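PDB 2ZIB: type II antifreeze protein from Brachyopsis rostratus, which binds to ice crystals and inhibits their growth, protecting the blood of the fish from freezing in subzero sea water. Local coordinates for residues A[29-34]-A[102-107]. Sequence-based numbering, arbitrary orientation.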
ATOM      1  N   MET A  29      -1.500  -5.265  11.886  0.70  7.49           N
ATOM      2  CA  MET A  29      -2.104  -4.136  12.595  0.70  4.97           C
ATOM      3  C   MET A  29      -3.281  -3.585  11.814  0.70  7.00           C
ATOM      4  O   MET A  29      -3.489  -3.952  10.601  0.70  5.69           O
ATOM      5  CB  MET A  29      -1.193  -2.932  12.806  0.70 13.33           C
ATOM      6  CG  MET A  29       0.295  -3.046  13.004  0.70 18.52           C
ATOM      7  SD  MET A  29       1.454  -1.635  12.601  0.70 18.85           S
ATOM      8  CE  MET A  29       2.927  -2.396  13.140  0.70 17.30           C
ATOM      9  N   THR A  30      -4.069  -2.716  12.420  1.00  7.38           N
ATOM     10  CA  THR A  30      -5.160  -2.065  11.697  1.00  6.75           C
ATOM     11  C   THR A  30      -4.579  -1.183  10.597  1.00  6.90           C
ATOM     12  O   THR A  30      -3.398  -0.802  10.629  1.00  6.60           O
ATOM     13  CB  THR A  30      -6.028  -1.214  12.599  1.00  6.93           C
ATOM     14  OG1 THR A  30      -5.202  -0.112  13.054  1.00  7.80           O
ATOM     15  CG2 THR A  30      -6.529  -2.022  13.836  1.00  9.08           C
ATOM     16  N   TRP A  31      -5.412  -0.805   9.627  1.00  6.66           N
ATOM     17  CA  TRP A  31      -4.899   0.066   8.558  1.00  7.16           C
ATOM     18  C   TRP A  31      -4.370   1.375   9.151  1.00  6.29           C
ATOM     19  O   TRP A  31      -3.316   1.855   8.767  1.00  6.81           O
ATOM     20  CB  TRP A  31      -6.018   0.329   7.572  1.00  7.16           C
ATOM     21  CG  TRP A  31      -5.590   1.150   6.363  1.00  6.25           C
ATOM     22  CD1 TRP A  31      -5.253   0.662   5.110  1.00  7.34           C
ATOM     23  CD2 TRP A  31      -5.569   2.593   6.248  1.00  6.37           C
ATOM     24  NE1 TRP A  31      -5.010   1.716   4.242  1.00  6.47           N
ATOM     25  CE2 TRP A  31      -5.182   2.901   4.921  1.00  6.57           C
ATOM     26  CE3 TRP A  31      -5.846   3.662   7.149  1.00  7.24           C
ATOM     27  CZ2 TRP A  31      -5.076   4.222   4.456  1.00  7.23           C
ATOM     28  CZ3 TRP A  31      -5.739   4.973   6.691  1.00  8.00           C
ATOM     29  CH2 TRP A  31      -5.307   5.237   5.362  1.00  7.56           C
ATOM     30  N   ASP A  32      -5.113   1.948  10.113  1.00  5.97           N
ATOM     31  CA  ASP A  32      -4.696   3.235  10.683  0.70  7.17           C
ATOM     32  C   ASP A  32      -3.395   3.062  11.414  1.00  6.57           C
ATOM     33  O   ASP A  32      -2.489   3.965  11.292  1.00  6.30           O
ATOM     34  CB  ASP A  32      -5.800   3.777  11.568  0.70  8.69           C
ATOM     35  CG  ASP A  32      -7.093   3.984  10.784  0.70 12.51           C
ATOM     36  OD1 ASP A  32      -7.872   3.019  10.622  0.70 11.58           O
ATOM     37  OD2 ASP A  32      -7.367   5.063  10.224  0.70 17.20           O
ATOM     38  N   LEU A  33      -3.184   2.002  12.165  1.00  6.98           N
ATOM     39  CA  LEU A  33      -1.882   1.841  12.844  1.00  6.97           C
ATOM     40  C   LEU A  33      -0.803   1.608  11.821  1.00  6.48           C
ATOM     41  O   LEU A  33       0.322   2.090  12.011  1.00  6.95           O
ATOM     42  CB  LEU A  33      -1.923   0.684  13.851  1.00  7.45           C
ATOM     43  CG  LEU A  33      -2.102   1.143  15.305  1.00  7.30           C
ATOM     44  CD1 LEU A  33      -3.454   1.857  15.477  1.00 10.03           C
ATOM     45  CD2 LEU A  33      -1.948  -0.052  16.243  1.00 10.93           C
ATOM     46  N   ALA A  34      -1.094   0.870  10.745  1.00  6.31           N
ATOM     47  CA  ALA A  34      -0.062   0.586   9.749  1.00  6.90           C
ATOM     48  C   ALA A  34       0.366   1.903   9.055  1.00  5.90           C
ATOM     49  O   ALA A  34       1.574   2.128   8.805  1.00  6.51           O
ATOM     50  CB  ALA A  34      -0.578  -0.433   8.728  1.00  7.85           C
ATOM     51  N   ASP A 102     -16.397  -0.236   5.045  1.00  8.25           N
ATOM     52  CA  ASP A 102     -15.298  -1.104   4.659  1.00  6.88           C
ATOM     53  C   ASP A 102     -14.428  -0.307   3.668  1.00  6.93           C
ATOM     54  O   ASP A 102     -14.487  -0.554   2.452  1.00  8.47           O
ATOM     55  CB  ASP A 102     -15.847  -2.351   3.919  1.00  8.32           C
ATOM     56  CG  ASP A 102     -16.563  -3.343   4.801  1.00  8.51           C
ATOM     57  OD1 ASP A 102     -17.376  -2.961   5.673  1.00  9.62           O
ATOM     58  OD2 ASP A 102     -16.310  -4.569   4.689  1.00  9.52           O
ATOM     59  N   CYS A 103     -13.662   0.654   4.189  1.00  6.81           N
ATOM     60  CA  CYS A 103     -13.142   1.724   3.315  1.00  6.55           C
ATOM     61  C   CYS A 103     -11.636   1.813   3.234  1.00  7.01           C
ATOM     62  O   CYS A 103     -11.117   2.782   2.720  1.00  7.87           O
ATOM     63  CB  CYS A 103     -13.783   3.076   3.698  1.00  7.87           C
ATOM     64  SG  CYS A 103     -13.407   3.634   5.388  1.00  9.02           S
ATOM     65  N   CYS A 104     -10.959   0.730   3.641  1.00  6.48           N
ATOM     66  CA  CYS A 104      -9.497   0.700   3.531  1.00  6.62           C
ATOM     67  C   CYS A 104      -9.022  -0.336   2.487  1.00  5.38           C
ATOM     68  O   CYS A 104      -9.558  -1.463   2.405  1.00  7.18           O
ATOM     69  CB  CYS A 104      -8.889   0.380   4.892  1.00  6.91           C
ATOM     70  SG  CYS A 104      -8.834   1.808   5.977  1.00  7.24           S
ATOM     71  N   MET A 105      -8.001   0.023   1.702  1.00  6.26           N
ATOM     72  CA  MET A 105      -7.541  -0.811   0.600  1.00  6.33           C
ATOM     73  C   MET A 105      -6.452  -1.771   1.011  1.00  6.03           C
ATOM     74  O   MET A 105      -5.480  -1.390   1.677  1.00  6.26           O
ATOM     75  CB  MET A 105      -7.004   0.119  -0.468  1.00  6.32           C
ATOM     76  CG  MET A 105      -6.538  -0.551  -1.765  1.00  7.84           C
ATOM     77  SD  MET A 105      -5.550   0.567  -2.791  1.00  8.04           S
ATOM     78  CE  MET A 105      -6.787   1.652  -3.507  1.00  9.53           C
ATOM     79  N   GLN A 106      -6.569  -3.014   0.561  1.00  6.26           N
ATOM     80  CA  GLN A 106      -5.519  -3.984   0.754  1.00  6.21           C
ATOM     81  C   GLN A 106      -5.246  -4.733  -0.545  1.00  6.01           C
ATOM     82  O   GLN A 106      -6.115  -4.846  -1.401  1.00  7.30           O
ATOM     83  CB  GLN A 106      -5.866  -5.034   1.810  1.00  6.53           C
ATOM     84  CG  GLN A 106      -7.167  -5.741   1.580  1.00  7.66           C
ATOM     85  CD  GLN A 106      -7.466  -6.820   2.598  1.00  7.19           C
ATOM     86  OE1 GLN A 106      -7.738  -7.954   2.180  1.00  8.00           O
ATOM     87  NE2 GLN A 106      -7.419  -6.507   3.884  1.00  9.01           N
ATOM     88  N   MET A 107      -4.039  -5.293  -0.622  1.00  6.48           N
ATOM     89  CA  MET A 107      -3.748  -6.388  -1.579  1.00  6.86           C
ATOM     90  C   MET A 107      -4.279  -7.655  -0.915  1.00  6.81           C
ATOM     91  O   MET A 107      -3.889  -7.971   0.241  1.00  7.46           O
ATOM     92  CB  MET A 107      -2.257  -6.495  -1.862  1.00  8.23           C
ATOM     93  CG  MET A 107      -1.685  -5.217  -2.486  1.00 10.28           C
ATOM     94  SD  MET A 107       0.119  -5.264  -2.588  1.00 12.43           S
ATOM     95  CE  MET A 107       0.404  -5.540  -4.276  1.00 12.60           C
TER
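A sulfur-aromatic contact in the core of the C-type lectin fold joins the first turn of helix 31-40 to the start of strand 104-107, where the disulfide sulfur of Cys-104 lies over one face of the Trp-31 indole. Cys-104 SG stands 3.2 Å above the ring plane, displaced to the side of the ring where it joins CB. The nearest ring atom to Cys-104 SG is Trp-31 CG, at 3.3 Å. From the centroid of the five-membered ring SG is 3.6 Å away, 25° off the normal. Cys-104 CB covers the CG-CD1 side of the same face, 3.9 Å from that centroid, and adds a CH-pi contact, while SG covers the CG-CD2 bond and reaches toward CE3.

The CB of Trp-31 points toward the strand, and with CG anti to the backbone N (chi1 -176°) the indole extends to Cys-104. The edge of the ring passes Met-105 O, 4.0 Å from Trp-31 CD1, while the indole NE1 donates its hydrogen bond to Ile-67 O on the adjacent strand 65-67. The ring of Trp-66 meets Trp-31 edge-to-face. On the helix side, Thr-30 is the N-cap: its OG1 accepts from Leu-33 N at 3.1 Å with an N-H...O angle of 164°, closing the turn that carries Trp-31.

Cys-103 and Cys-104 form a classic beta bulge opposite Leu-118, and their sulfurs bond to Cys-72 and Cys-120, respectively. Between the two segments the contacts are apolar, CH-pi and sulfur-aromatic, so dispersion and sulfur-pi attraction hold them together. The disulfide to Cys-120 is likely to restrict SG over the indole, and the bond to Ile-67 satisfies the buried NE1 and would limit rotation of the ring.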